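Local coordinates for putative alpha/beta hydrolase fold protein (Candidatus Nitrososphaera gargensis, PDB 5A62) that probably works as a hydrolase of the alpha/beta hydrolase fold, of the carboxylesterase kind, acting on ester bonds, at residues Q44-K48 against S49-V53; Y259-L262 against M263-A267; A110-P113 against G114-D117. All coordinates share one frame; numbering follows the deposited sequence. Where two conformers were deposited one is given.

Interaction 1. Residues Q44-K48 against S49-V53; sequences QLLLK and SGFRV
Ser49 reaches back to the last turn of helix 40-48 and opens its C-terminal cap, a Schellman motif centred on Gly50. The cap lies in the beta-alpha-beta unit made of strand 25-29, helix 40-48 and strand 52-56. Ser49 grips Leu45 O twice. Its backbone N lies 3.1 Å from that oxygen, and its OG donates to it over 2.9 Å. The two donors come from opposite faces of the carbonyl plane. OG can do this because it stands beside its own backbone N and anti to the carbonyl carbon (chi1 -52°). Gly50 follows with a positive phi of 88°, the C-prime position of the motif. Its N donates to Leu47 O at 3.0 Å, from well above the carbonyl plane. Phe51 N completes the motif by reaching Leu46 O over 3.2 Å, in a fairly straight bond. The same oxygen sits at the edge of the Phe51 ring and in its plane, with CD2 3.5 Å away. A water donates to both Leu47 O and Phe51 O and so bridges the helix end to the outgoing chain. The chain then enters strand 52-56. Val53 turns its side chain back toward the helix. It lies on the buried side with Leu46, and both touch Leu28 of strand 25-29. Its CG2 methyl meets Leu46 CB at 3.7 Å and Leu47 CD2 at 4.0 Å.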
loop_
_atom_site.group_PDB
_atom_site.type_symbol
_atom_site.label_atom_id
_atom_site.label_comp_id
_atom_site.label_asym_id
_atom_site.label_seq_id
_atom_site.Cartn_x
_atom_site.Cartn_y
_atom_site.Cartn_z
ATOM N N GLN A 44 30.551 11.699 -8.606
ATOM C CA GLN A 44 31.906 12.125 -9.021
ATOM C C GLN A 44 32.284 11.533 -10.344
ATOM O O GLN A 44 32.785 12.257 -11.206
ATOM C CB GLN A 44 32.945 11.776 -7.942
ATOM C CG GLN A 44 32.741 12.609 -6.672
ATOM C CD GLN A 44 32.455 14.105 -6.923
ATOM O OE1 GLN A 44 31.495 14.679 -6.394
ATOM N NE2 GLN A 44 33.281 14.736 -7.763
ATOM N N LEU A 45 32.027 10.263 -10.581
ATOM C CA LEU A 45 32.396 9.632 -11.838
ATOM C C LEU A 45 31.646 10.263 -13.002
ATOM O O LEU A 45 32.207 10.530 -14.067
ATOM C CB LEU A 45 32.133 8.121 -11.756
ATOM C CG LEU A 45 32.162 7.352 -13.055
ATOM C CD1 LEU A 45 33.589 7.235 -13.531
ATOM C CD2 LEU A 45 31.534 5.977 -12.861
ATOM N N LEU A 46 30.360 10.563 -12.821
ATOM C CA LEU A 46 29.549 11.007 -13.903
ATOM C C LEU A 46 29.840 12.452 -14.205
ATOM O O LEU A 46 29.786 12.855 -15.357
ATOM C CB LEU A 46 28.045 10.753 -13.563
ATOM C CG LEU A 46 27.736 9.254 -13.568
ATOM C CD1 LEU A 46 26.294 9.083 -13.073
ATOM C CD2 LEU A 46 27.876 8.576 -14.904
ATOM N N LEU A 47 30.128 13.229 -13.183
ATOM C CA LEU A 47 30.579 14.623 -13.419
ATOM C C LEU A 47 31.880 14.653 -14.185
ATOM O O LEU A 47 32.015 15.488 -15.111
ATOM C CB LEU A 47 30.802 15.361 -12.123
ATOM C CG LEU A 47 29.585 15.722 -11.356
ATOM C CD1 LEU A 47 29.972 16.231 -9.971
ATOM C CD2 LEU A 47 28.706 16.679 -12.156
ATOM N N LYS A 48 32.817 13.777 -13.841
ATOM C CA LYS A 48 34.118 13.742 -14.567
ATOM C C LYS A 48 33.924 13.315 -16.024
ATOM O O LYS A 48 34.699 13.681 -16.947
ATOM C CB LYS A 48 35.094 12.794 -13.877
ATOM C CG LYS A 48 35.482 13.272 -12.512
ATOM C CD LYS A 48 36.723 12.605 -11.955
ATOM C CE LYS A 48 37.003 13.187 -10.563
ATOM N NZ LYS A 48 38.052 12.412 -9.851
ATOM N N SER A 49 32.874 12.556 -16.310
ATOM C CA SER A 49 32.537 12.207 -17.632
ATOM C C SER A 49 31.711 13.249 -18.395
ATOM O O SER A 49 31.267 12.943 -19.481
ATOM C CB SER A 49 31.787 10.884 -17.623
ATOM O OG SER A 49 32.518 9.910 -16.898
ATOM N N GLY A 50 31.487 14.434 -17.817
ATOM C CA GLY A 50 30.793 15.531 -18.470
ATOM C C GLY A 50 29.271 15.632 -18.391
ATOM O O GLY A 50 28.676 16.480 -19.009
ATOM N N PHE A 51 28.636 14.801 -17.580
ATOM C CA PHE A 51 27.208 14.896 -17.371
ATOM C C PHE A 51 26.783 15.859 -16.280
ATOM O O PHE A 51 27.578 16.209 -15.413
ATOM C CB PHE A 51 26.779 13.489 -16.931
ATOM C CG PHE A 51 26.904 12.494 -18.000
ATOM C CD1 PHE A 51 25.985 12.466 -19.013
ATOM C CD2 PHE A 51 27.923 11.537 -17.992
ATOM C CE1 PHE A 51 26.059 11.516 -20.025
ATOM C CE2 PHE A 51 28.002 10.594 -19.025
ATOM C CZ PHE A 51 27.104 10.611 -20.051
ATOM N N ARG A 52 25.527 16.302 -16.395
ATOM C CA ARG A 52 24.842 16.999 -15.317
ATOM C C ARG A 52 24.169 15.837 -14.524
ATOM O O ARG A 52 23.693 14.911 -15.140
ATOM C CB ARG A 52 23.808 17.923 -15.843
ATOM C CG ARG A 52 22.944 18.589 -14.826
ATOM C CD ARG A 52 21.890 19.381 -15.507
ATOM N NE ARG A 52 21.000 20.091 -14.635
ATOM C CZ ARG A 52 20.000 20.845 -15.050
ATOM N NH1 ARG A 52 19.672 20.926 -16.337
ATOM N NH2 ARG A 52 19.283 21.486 -14.155
ATOM N N VAL A 53 24.297 15.885 -13.238
ATOM C CA VAL A 53 23.832 14.773 -12.352
ATOM C C VAL A 53 22.833 15.304 -11.348
ATOM O O VAL A 53 23.173 16.131 -10.485
ATOM C CB VAL A 53 24.958 14.100 -11.633
ATOM C CG1 VAL A 53 24.437 12.842 -10.906
ATOM C CG2 VAL A 53 26.035 13.718 -12.662
HETATM O O HOH W 1 29.874 17.390 -15.557
#

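Interaction 2. Residues Y259-L262 against M263-A267; sequences YDIL and MGFLA
Phe265 lies beside Ile261, one turn earlier in helix 256-272, and the two side chains point the same way. Phe265 CB starts the contact against the backbone, 3.4 Å from Leu262 O. CG is next: Phe265 CG is 3.5 Å from Ile261 O. CD1 and CD2 still border this oxygen. From the CE atoms outward the CG2 methyl of Ile261 becomes the nearer neighbour. CE2 and CE1 lie under the methyl, and so does CZ at the tip. Phe265 CZ is 3.5 Å from Ile261 CG2. Ile261 CG2 lies over one face, offset toward the rim, 3.8 Å from the centroid of the Phe265 ring. This is a CH-pi contact. Ile261 CG2 is anti to its backbone N, a setting that carries the methyl forward along the helix to the ring.

A second pair runs beside the first. Leu262 and Leu266 also lie side by side, with Leu262 CG 4.1 Å from Leu266 CD1. Phe265 also meets the ring of Phe214 and Arg241 of strand 239-243, and like both leucines it touches Ile120 of strand 116-122. Met263 folds back on the helix, and Met263 CG is 3.2 Å from Tyr259 O. The Met263 side chain reaches helix 40-48, where the OH of Tyr259 is hydrogen-bonded to Glu42. Beneath the side chains the backbone bonds are regular: Met263 N reaches Tyr259 O over 2.9 Å, and Phe265 N reaches Ile261 O over 3.0 Å. The i to i+4 spacing is that of an alpha helix, here the C-terminal helix packed on the sheet of an alpha/beta hydrolase fold.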
loop_
_atom_site.group_PDB
_atom_site.type_symbol
_atom_site.label_atom_id
_atom_site.label_comp_id
_atom_site.label_asym_id
_atom_site.label_seq_id
_atom_site.Cartn_x
_atom_site.Cartn_y
_atom_site.Cartn_z
ATOM N N TYR A 259 30.624 -0.314 -13.425
ATOM C CA TYR A 259 30.870 1.004 -14.048
ATOM C C TYR A 259 31.328 0.904 -15.481
ATOM O O TYR A 259 31.022 1.767 -16.265
ATOM C CB TYR A 259 31.775 1.911 -13.178
ATOM C CG TYR A 259 31.191 1.989 -11.787
ATOM C CD1 TYR A 259 30.061 2.714 -11.570
ATOM C CD2 TYR A 259 31.694 1.213 -10.749
ATOM C CE1 TYR A 259 29.462 2.731 -10.325
ATOM C CE2 TYR A 259 31.116 1.231 -9.504
ATOM C CZ TYR A 259 29.980 1.970 -9.302
ATOM O OH TYR A 259 29.346 1.999 -8.065
ATOM N N ASP A 260 32.078 -0.139 -15.773
ATOM C CA ASP A 260 32.450 -0.437 -17.138
ATOM C C ASP A 260 31.172 -0.600 -17.932
ATOM O O ASP A 260 31.014 -0.001 -18.970
ATOM C CB ASP A 260 33.285 -1.713 -17.169
ATOM C CG ASP A 260 34.665 -1.544 -16.494
ATOM O OD1 ASP A 260 35.147 -0.414 -16.285
ATOM O OD2 ASP A 260 35.201 -2.600 -16.146
ATOM N N ILE A 261 30.212 -1.362 -17.401
ATOM C CA ILE A 261 28.955 -1.567 -18.094
ATOM C C ILE A 261 28.137 -0.270 -18.216
ATOM O O ILE A 261 27.683 0.104 -19.287
ATOM C CB ILE A 261 28.136 -2.653 -17.399
ATOM C CG1 ILE A 261 28.839 -4.011 -17.568
ATOM C CG2 ILE A 261 26.743 -2.726 -17.986
ATOM C CD1 ILE A 261 28.293 -5.056 -16.647
ATOM N N LEU A 262 28.005 0.427 -17.098
ATOM C CA LEU A 262 27.267 1.684 -17.091
ATOM C C LEU A 262 27.808 2.682 -18.105
ATOM O O LEU A 262 27.012 3.293 -18.848
ATOM C CB LEU A 262 27.332 2.256 -15.679
ATOM C CG LEU A 262 26.618 3.611 -15.503
ATOM C CD1 LEU A 262 25.133 3.407 -15.672
ATOM C CD2 LEU A 262 26.923 4.285 -14.165
ATOM N N MET A 263 29.138 2.860 -18.126
ATOM C CA MET A 263 29.663 3.884 -19.039
ATOM C C MET A 263 29.504 3.470 -20.510
ATOM O O MET A 263 29.253 4.300 -21.390
ATOM C CB MET A 263 31.107 4.262 -18.679
ATOM C CG MET A 263 31.269 4.760 -17.259
ATOM S SD MET A 263 30.069 6.007 -16.677
ATOM C CE MET A 263 30.434 7.293 -17.850
ATOM N N GLY A 264 29.561 2.172 -20.769
ATOM C CA GLY A 264 29.220 1.638 -22.035
ATOM C C GLY A 264 27.822 1.975 -22.507
ATOM O O GLY A 264 27.560 2.405 -23.633
ATOM N N PHE A 265 26.870 1.753 -21.607
ATOM C CA PHE A 265 25.504 2.103 -21.935
ATOM C C PHE A 265 25.352 3.602 -22.194
ATOM O O PHE A 265 24.641 4.026 -23.094
ATOM C CB PHE A 265 24.596 1.748 -20.725
ATOM C CG PHE A 265 24.386 0.274 -20.447
ATOM C CD1 PHE A 265 24.743 -0.750 -21.351
ATOM C CD2 PHE A 265 23.770 -0.107 -19.261
ATOM C CE1 PHE A 265 24.495 -2.053 -21.018
ATOM C CE2 PHE A 265 23.491 -1.399 -18.970
ATOM C CZ PHE A 265 23.834 -2.361 -19.844
ATOM N N LEU A 266 25.963 4.443 -21.358
ATOM C CA LEU A 266 25.833 5.866 -21.505
ATOM C C LEU A 266 26.482 6.329 -22.823
ATOM O O LEU A 266 26.006 7.282 -23.401
ATOM C CB LEU A 266 26.454 6.597 -20.317
ATOM C CG LEU A 266 25.633 6.395 -19.010
ATOM C CD1 LEU A 266 26.355 7.001 -17.855
ATOM C CD2 LEU A 266 24.288 7.045 -19.155
ATOM N N ALA A 267 27.505 5.621 -23.273
ATOM C CA ALA A 267 28.087 5.954 -24.565
ATOM C C ALA A 267 27.140 5.696 -25.691
ATOM O O ALA A 267 27.075 6.506 -26.618
ATOM C CB ALA A 267 29.346 5.153 -24.788
#

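Interaction 3. Residues A110-P113 against G114-D117; sequences AQHP and GKVD
His112 and Lys115 both set CG beside their own backbone N and anti to the carbonyl carbon, with chi1 -59° and -51°. At Lys115 this turns CG back toward His112, and Lys115 CG is 3.5 Å from His112 CB. Lys115 CB follows at 4.0 Å from His112 CB. The lysine chain then bends at chi2 and chi4, and its end leads away from the turn. The His112 ring meets the ring of Tyr108 on helix 100-111, and the same tyrosine is touched by the Lys115 side chain.

The backbone closes the turn beneath them. Lys115 N donates to His112 O over 3.0 Å, with an N-H to acceptor angle of 156°. The bond links residues three apart, i to i+3, and the donor stands above the carbonyl plane. Lys115 CB lies beside the same oxygen, 3.3 Å from His112 O. His112 is the first residue to leave the helical backbone angles after helix 100-111. Pro113, Gly114 and Lys115 then form a short 3-10 segment. This is the alpha-to-beta turn of a beta-alpha-beta unit in the alpha/beta hydrolase fold, built from strand 93-98, helix 100-111 and strand 116-122.

Val116 brings the chain into the strand and is buried. The approach of its CG1 to Pro113 O is doubtful, because it belongs to one of two deposited conformers. The Val116 side chain also packs on Ala109 of the helix.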
loop_
_atom_site.group_PDB
_atom_site.type_symbol
_atom_site.label_atom_id
_atom_site.label_comp_id
_atom_site.label_asym_id
_atom_site.label_seq_id
_atom_site.Cartn_x
_atom_site.Cartn_y
_atom_site.Cartn_z
ATOM N N ALA A 110 7.311 5.240 -19.112
ATOM C CA ALA A 110 6.071 4.798 -19.711
ATOM C C ALA A 110 5.105 5.939 -19.816
ATOM O O ALA A 110 4.380 6.089 -20.829
ATOM C CB ALA A 110 5.485 3.690 -18.928
ATOM N N GLN A 111 5.085 6.778 -18.801
ATOM C CA GLN A 111 4.104 7.860 -18.716
ATOM C C GLN A 111 4.528 9.124 -19.424
ATOM O O GLN A 111 3.633 9.932 -19.824
ATOM C CB GLN A 111 3.800 8.159 -17.219
ATOM C CG GLN A 111 3.019 7.097 -16.587
ATOM C CD GLN A 111 2.775 7.363 -15.116
ATOM O OE1 GLN A 111 2.717 8.551 -14.684
ATOM N NE2 GLN A 111 2.733 6.270 -14.307
ATOM N N HIS A 112 5.814 9.300 -19.655
ATOM C CA HIS A 112 6.410 10.465 -20.225
ATOM C C HIS A 112 7.462 10.084 -21.273
ATOM O O HIS A 112 8.627 10.429 -21.149
ATOM C CB HIS A 112 6.995 11.322 -19.101
ATOM C CG HIS A 112 5.994 11.756 -18.090
ATOM N ND1 HIS A 112 5.917 11.255 -16.805
ATOM C CD2 HIS A 112 5.050 12.720 -18.170
ATOM C CE1 HIS A 112 4.925 11.837 -16.166
ATOM N NE2 HIS A 112 4.370 12.711 -16.987
ATOM N N PRO A 113 7.019 9.414 -22.330
ATOM C CA PRO A 113 8.023 8.894 -23.268
ATOM C C PRO A 113 8.867 9.967 -23.970
ATOM O O PRO A 113 10.045 9.718 -24.233
ATOM C CB PRO A 113 7.202 8.064 -24.234
ATOM C CG PRO A 113 5.800 8.419 -23.991
ATOM C CD PRO A 113 5.660 8.996 -22.639
ATOM N N GLY A 114 8.288 11.162 -24.100
ATOM C CA GLY A 114 8.970 12.276 -24.777
ATOM C C GLY A 114 10.069 12.925 -23.968
ATOM O O GLY A 114 10.796 13.760 -24.467
ATOM N N LYS A 115 10.169 12.500 -22.718
ATOM C CA LYS A 115 10.990 13.133 -21.713
ATOM C C LYS A 115 12.222 12.288 -21.394
ATOM O O LYS A 115 13.081 12.727 -20.636
ATOM C CB LYS A 115 10.174 13.294 -20.438
ATOM C CG LYS A 115 8.826 13.946 -20.602
ATOM C CD LYS A 115 8.905 15.441 -20.639
ATOM C CE LYS A 115 7.495 15.993 -20.476
ATOM N NZ LYS A 115 7.314 17.161 -21.369
ATOM N N VAL A 116 12.330 11.090 -21.954
ATOM C CA VAL A 116 13.386 10.160 -21.534
ATOM C C VAL A 116 14.037 9.530 -22.744
ATOM O O VAL A 116 13.330 8.956 -23.596
ATOM C CB VAL A 116 12.837 9.048 -20.600
ATOM C CG1 VAL A 116 11.939 8.057 -21.354
ATOM C CG2 VAL A 116 13.956 8.409 -19.783
ATOM N N ASP A 117 15.333 9.622 -22.806
ATOM C CA ASP A 117 16.075 8.888 -23.822
ATOM C C ASP A 117 16.256 7.418 -23.466
ATOM O O ASP A 117 16.235 6.527 -24.343
ATOM C CB ASP A 117 17.412 9.490 -24.080
ATOM C CG ASP A 117 17.355 10.872 -24.742
ATOM O OD1 ASP A 117 16.675 11.003 -25.770
ATOM O OD2 ASP A 117 18.020 11.790 -24.255
#

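Along the chain the order is interaction 1, interaction 3, interaction 2. Interactions 1 and 3 are helix-to-strand turns of two beta-alpha-beta units that feed strands 52-56 and 116-122 of the same mixed sheet. Their centres are 22 Å apart, and they do not touch. Interaction 2 lies within helix 256-272. Its centre is 12 Å from that of interaction 1, and the two touch directly: Leu46 CD2 lies 3.7 Å from Leu266 CD1. Interaction 3 stays about 9 Å from interaction 2 at the nearest atoms. Ile120, on the strand that interaction 3 leads into, lies under interaction 2. The three contacts thus belong to the core sheet and covering helices expected of an alpha/beta hydrolase.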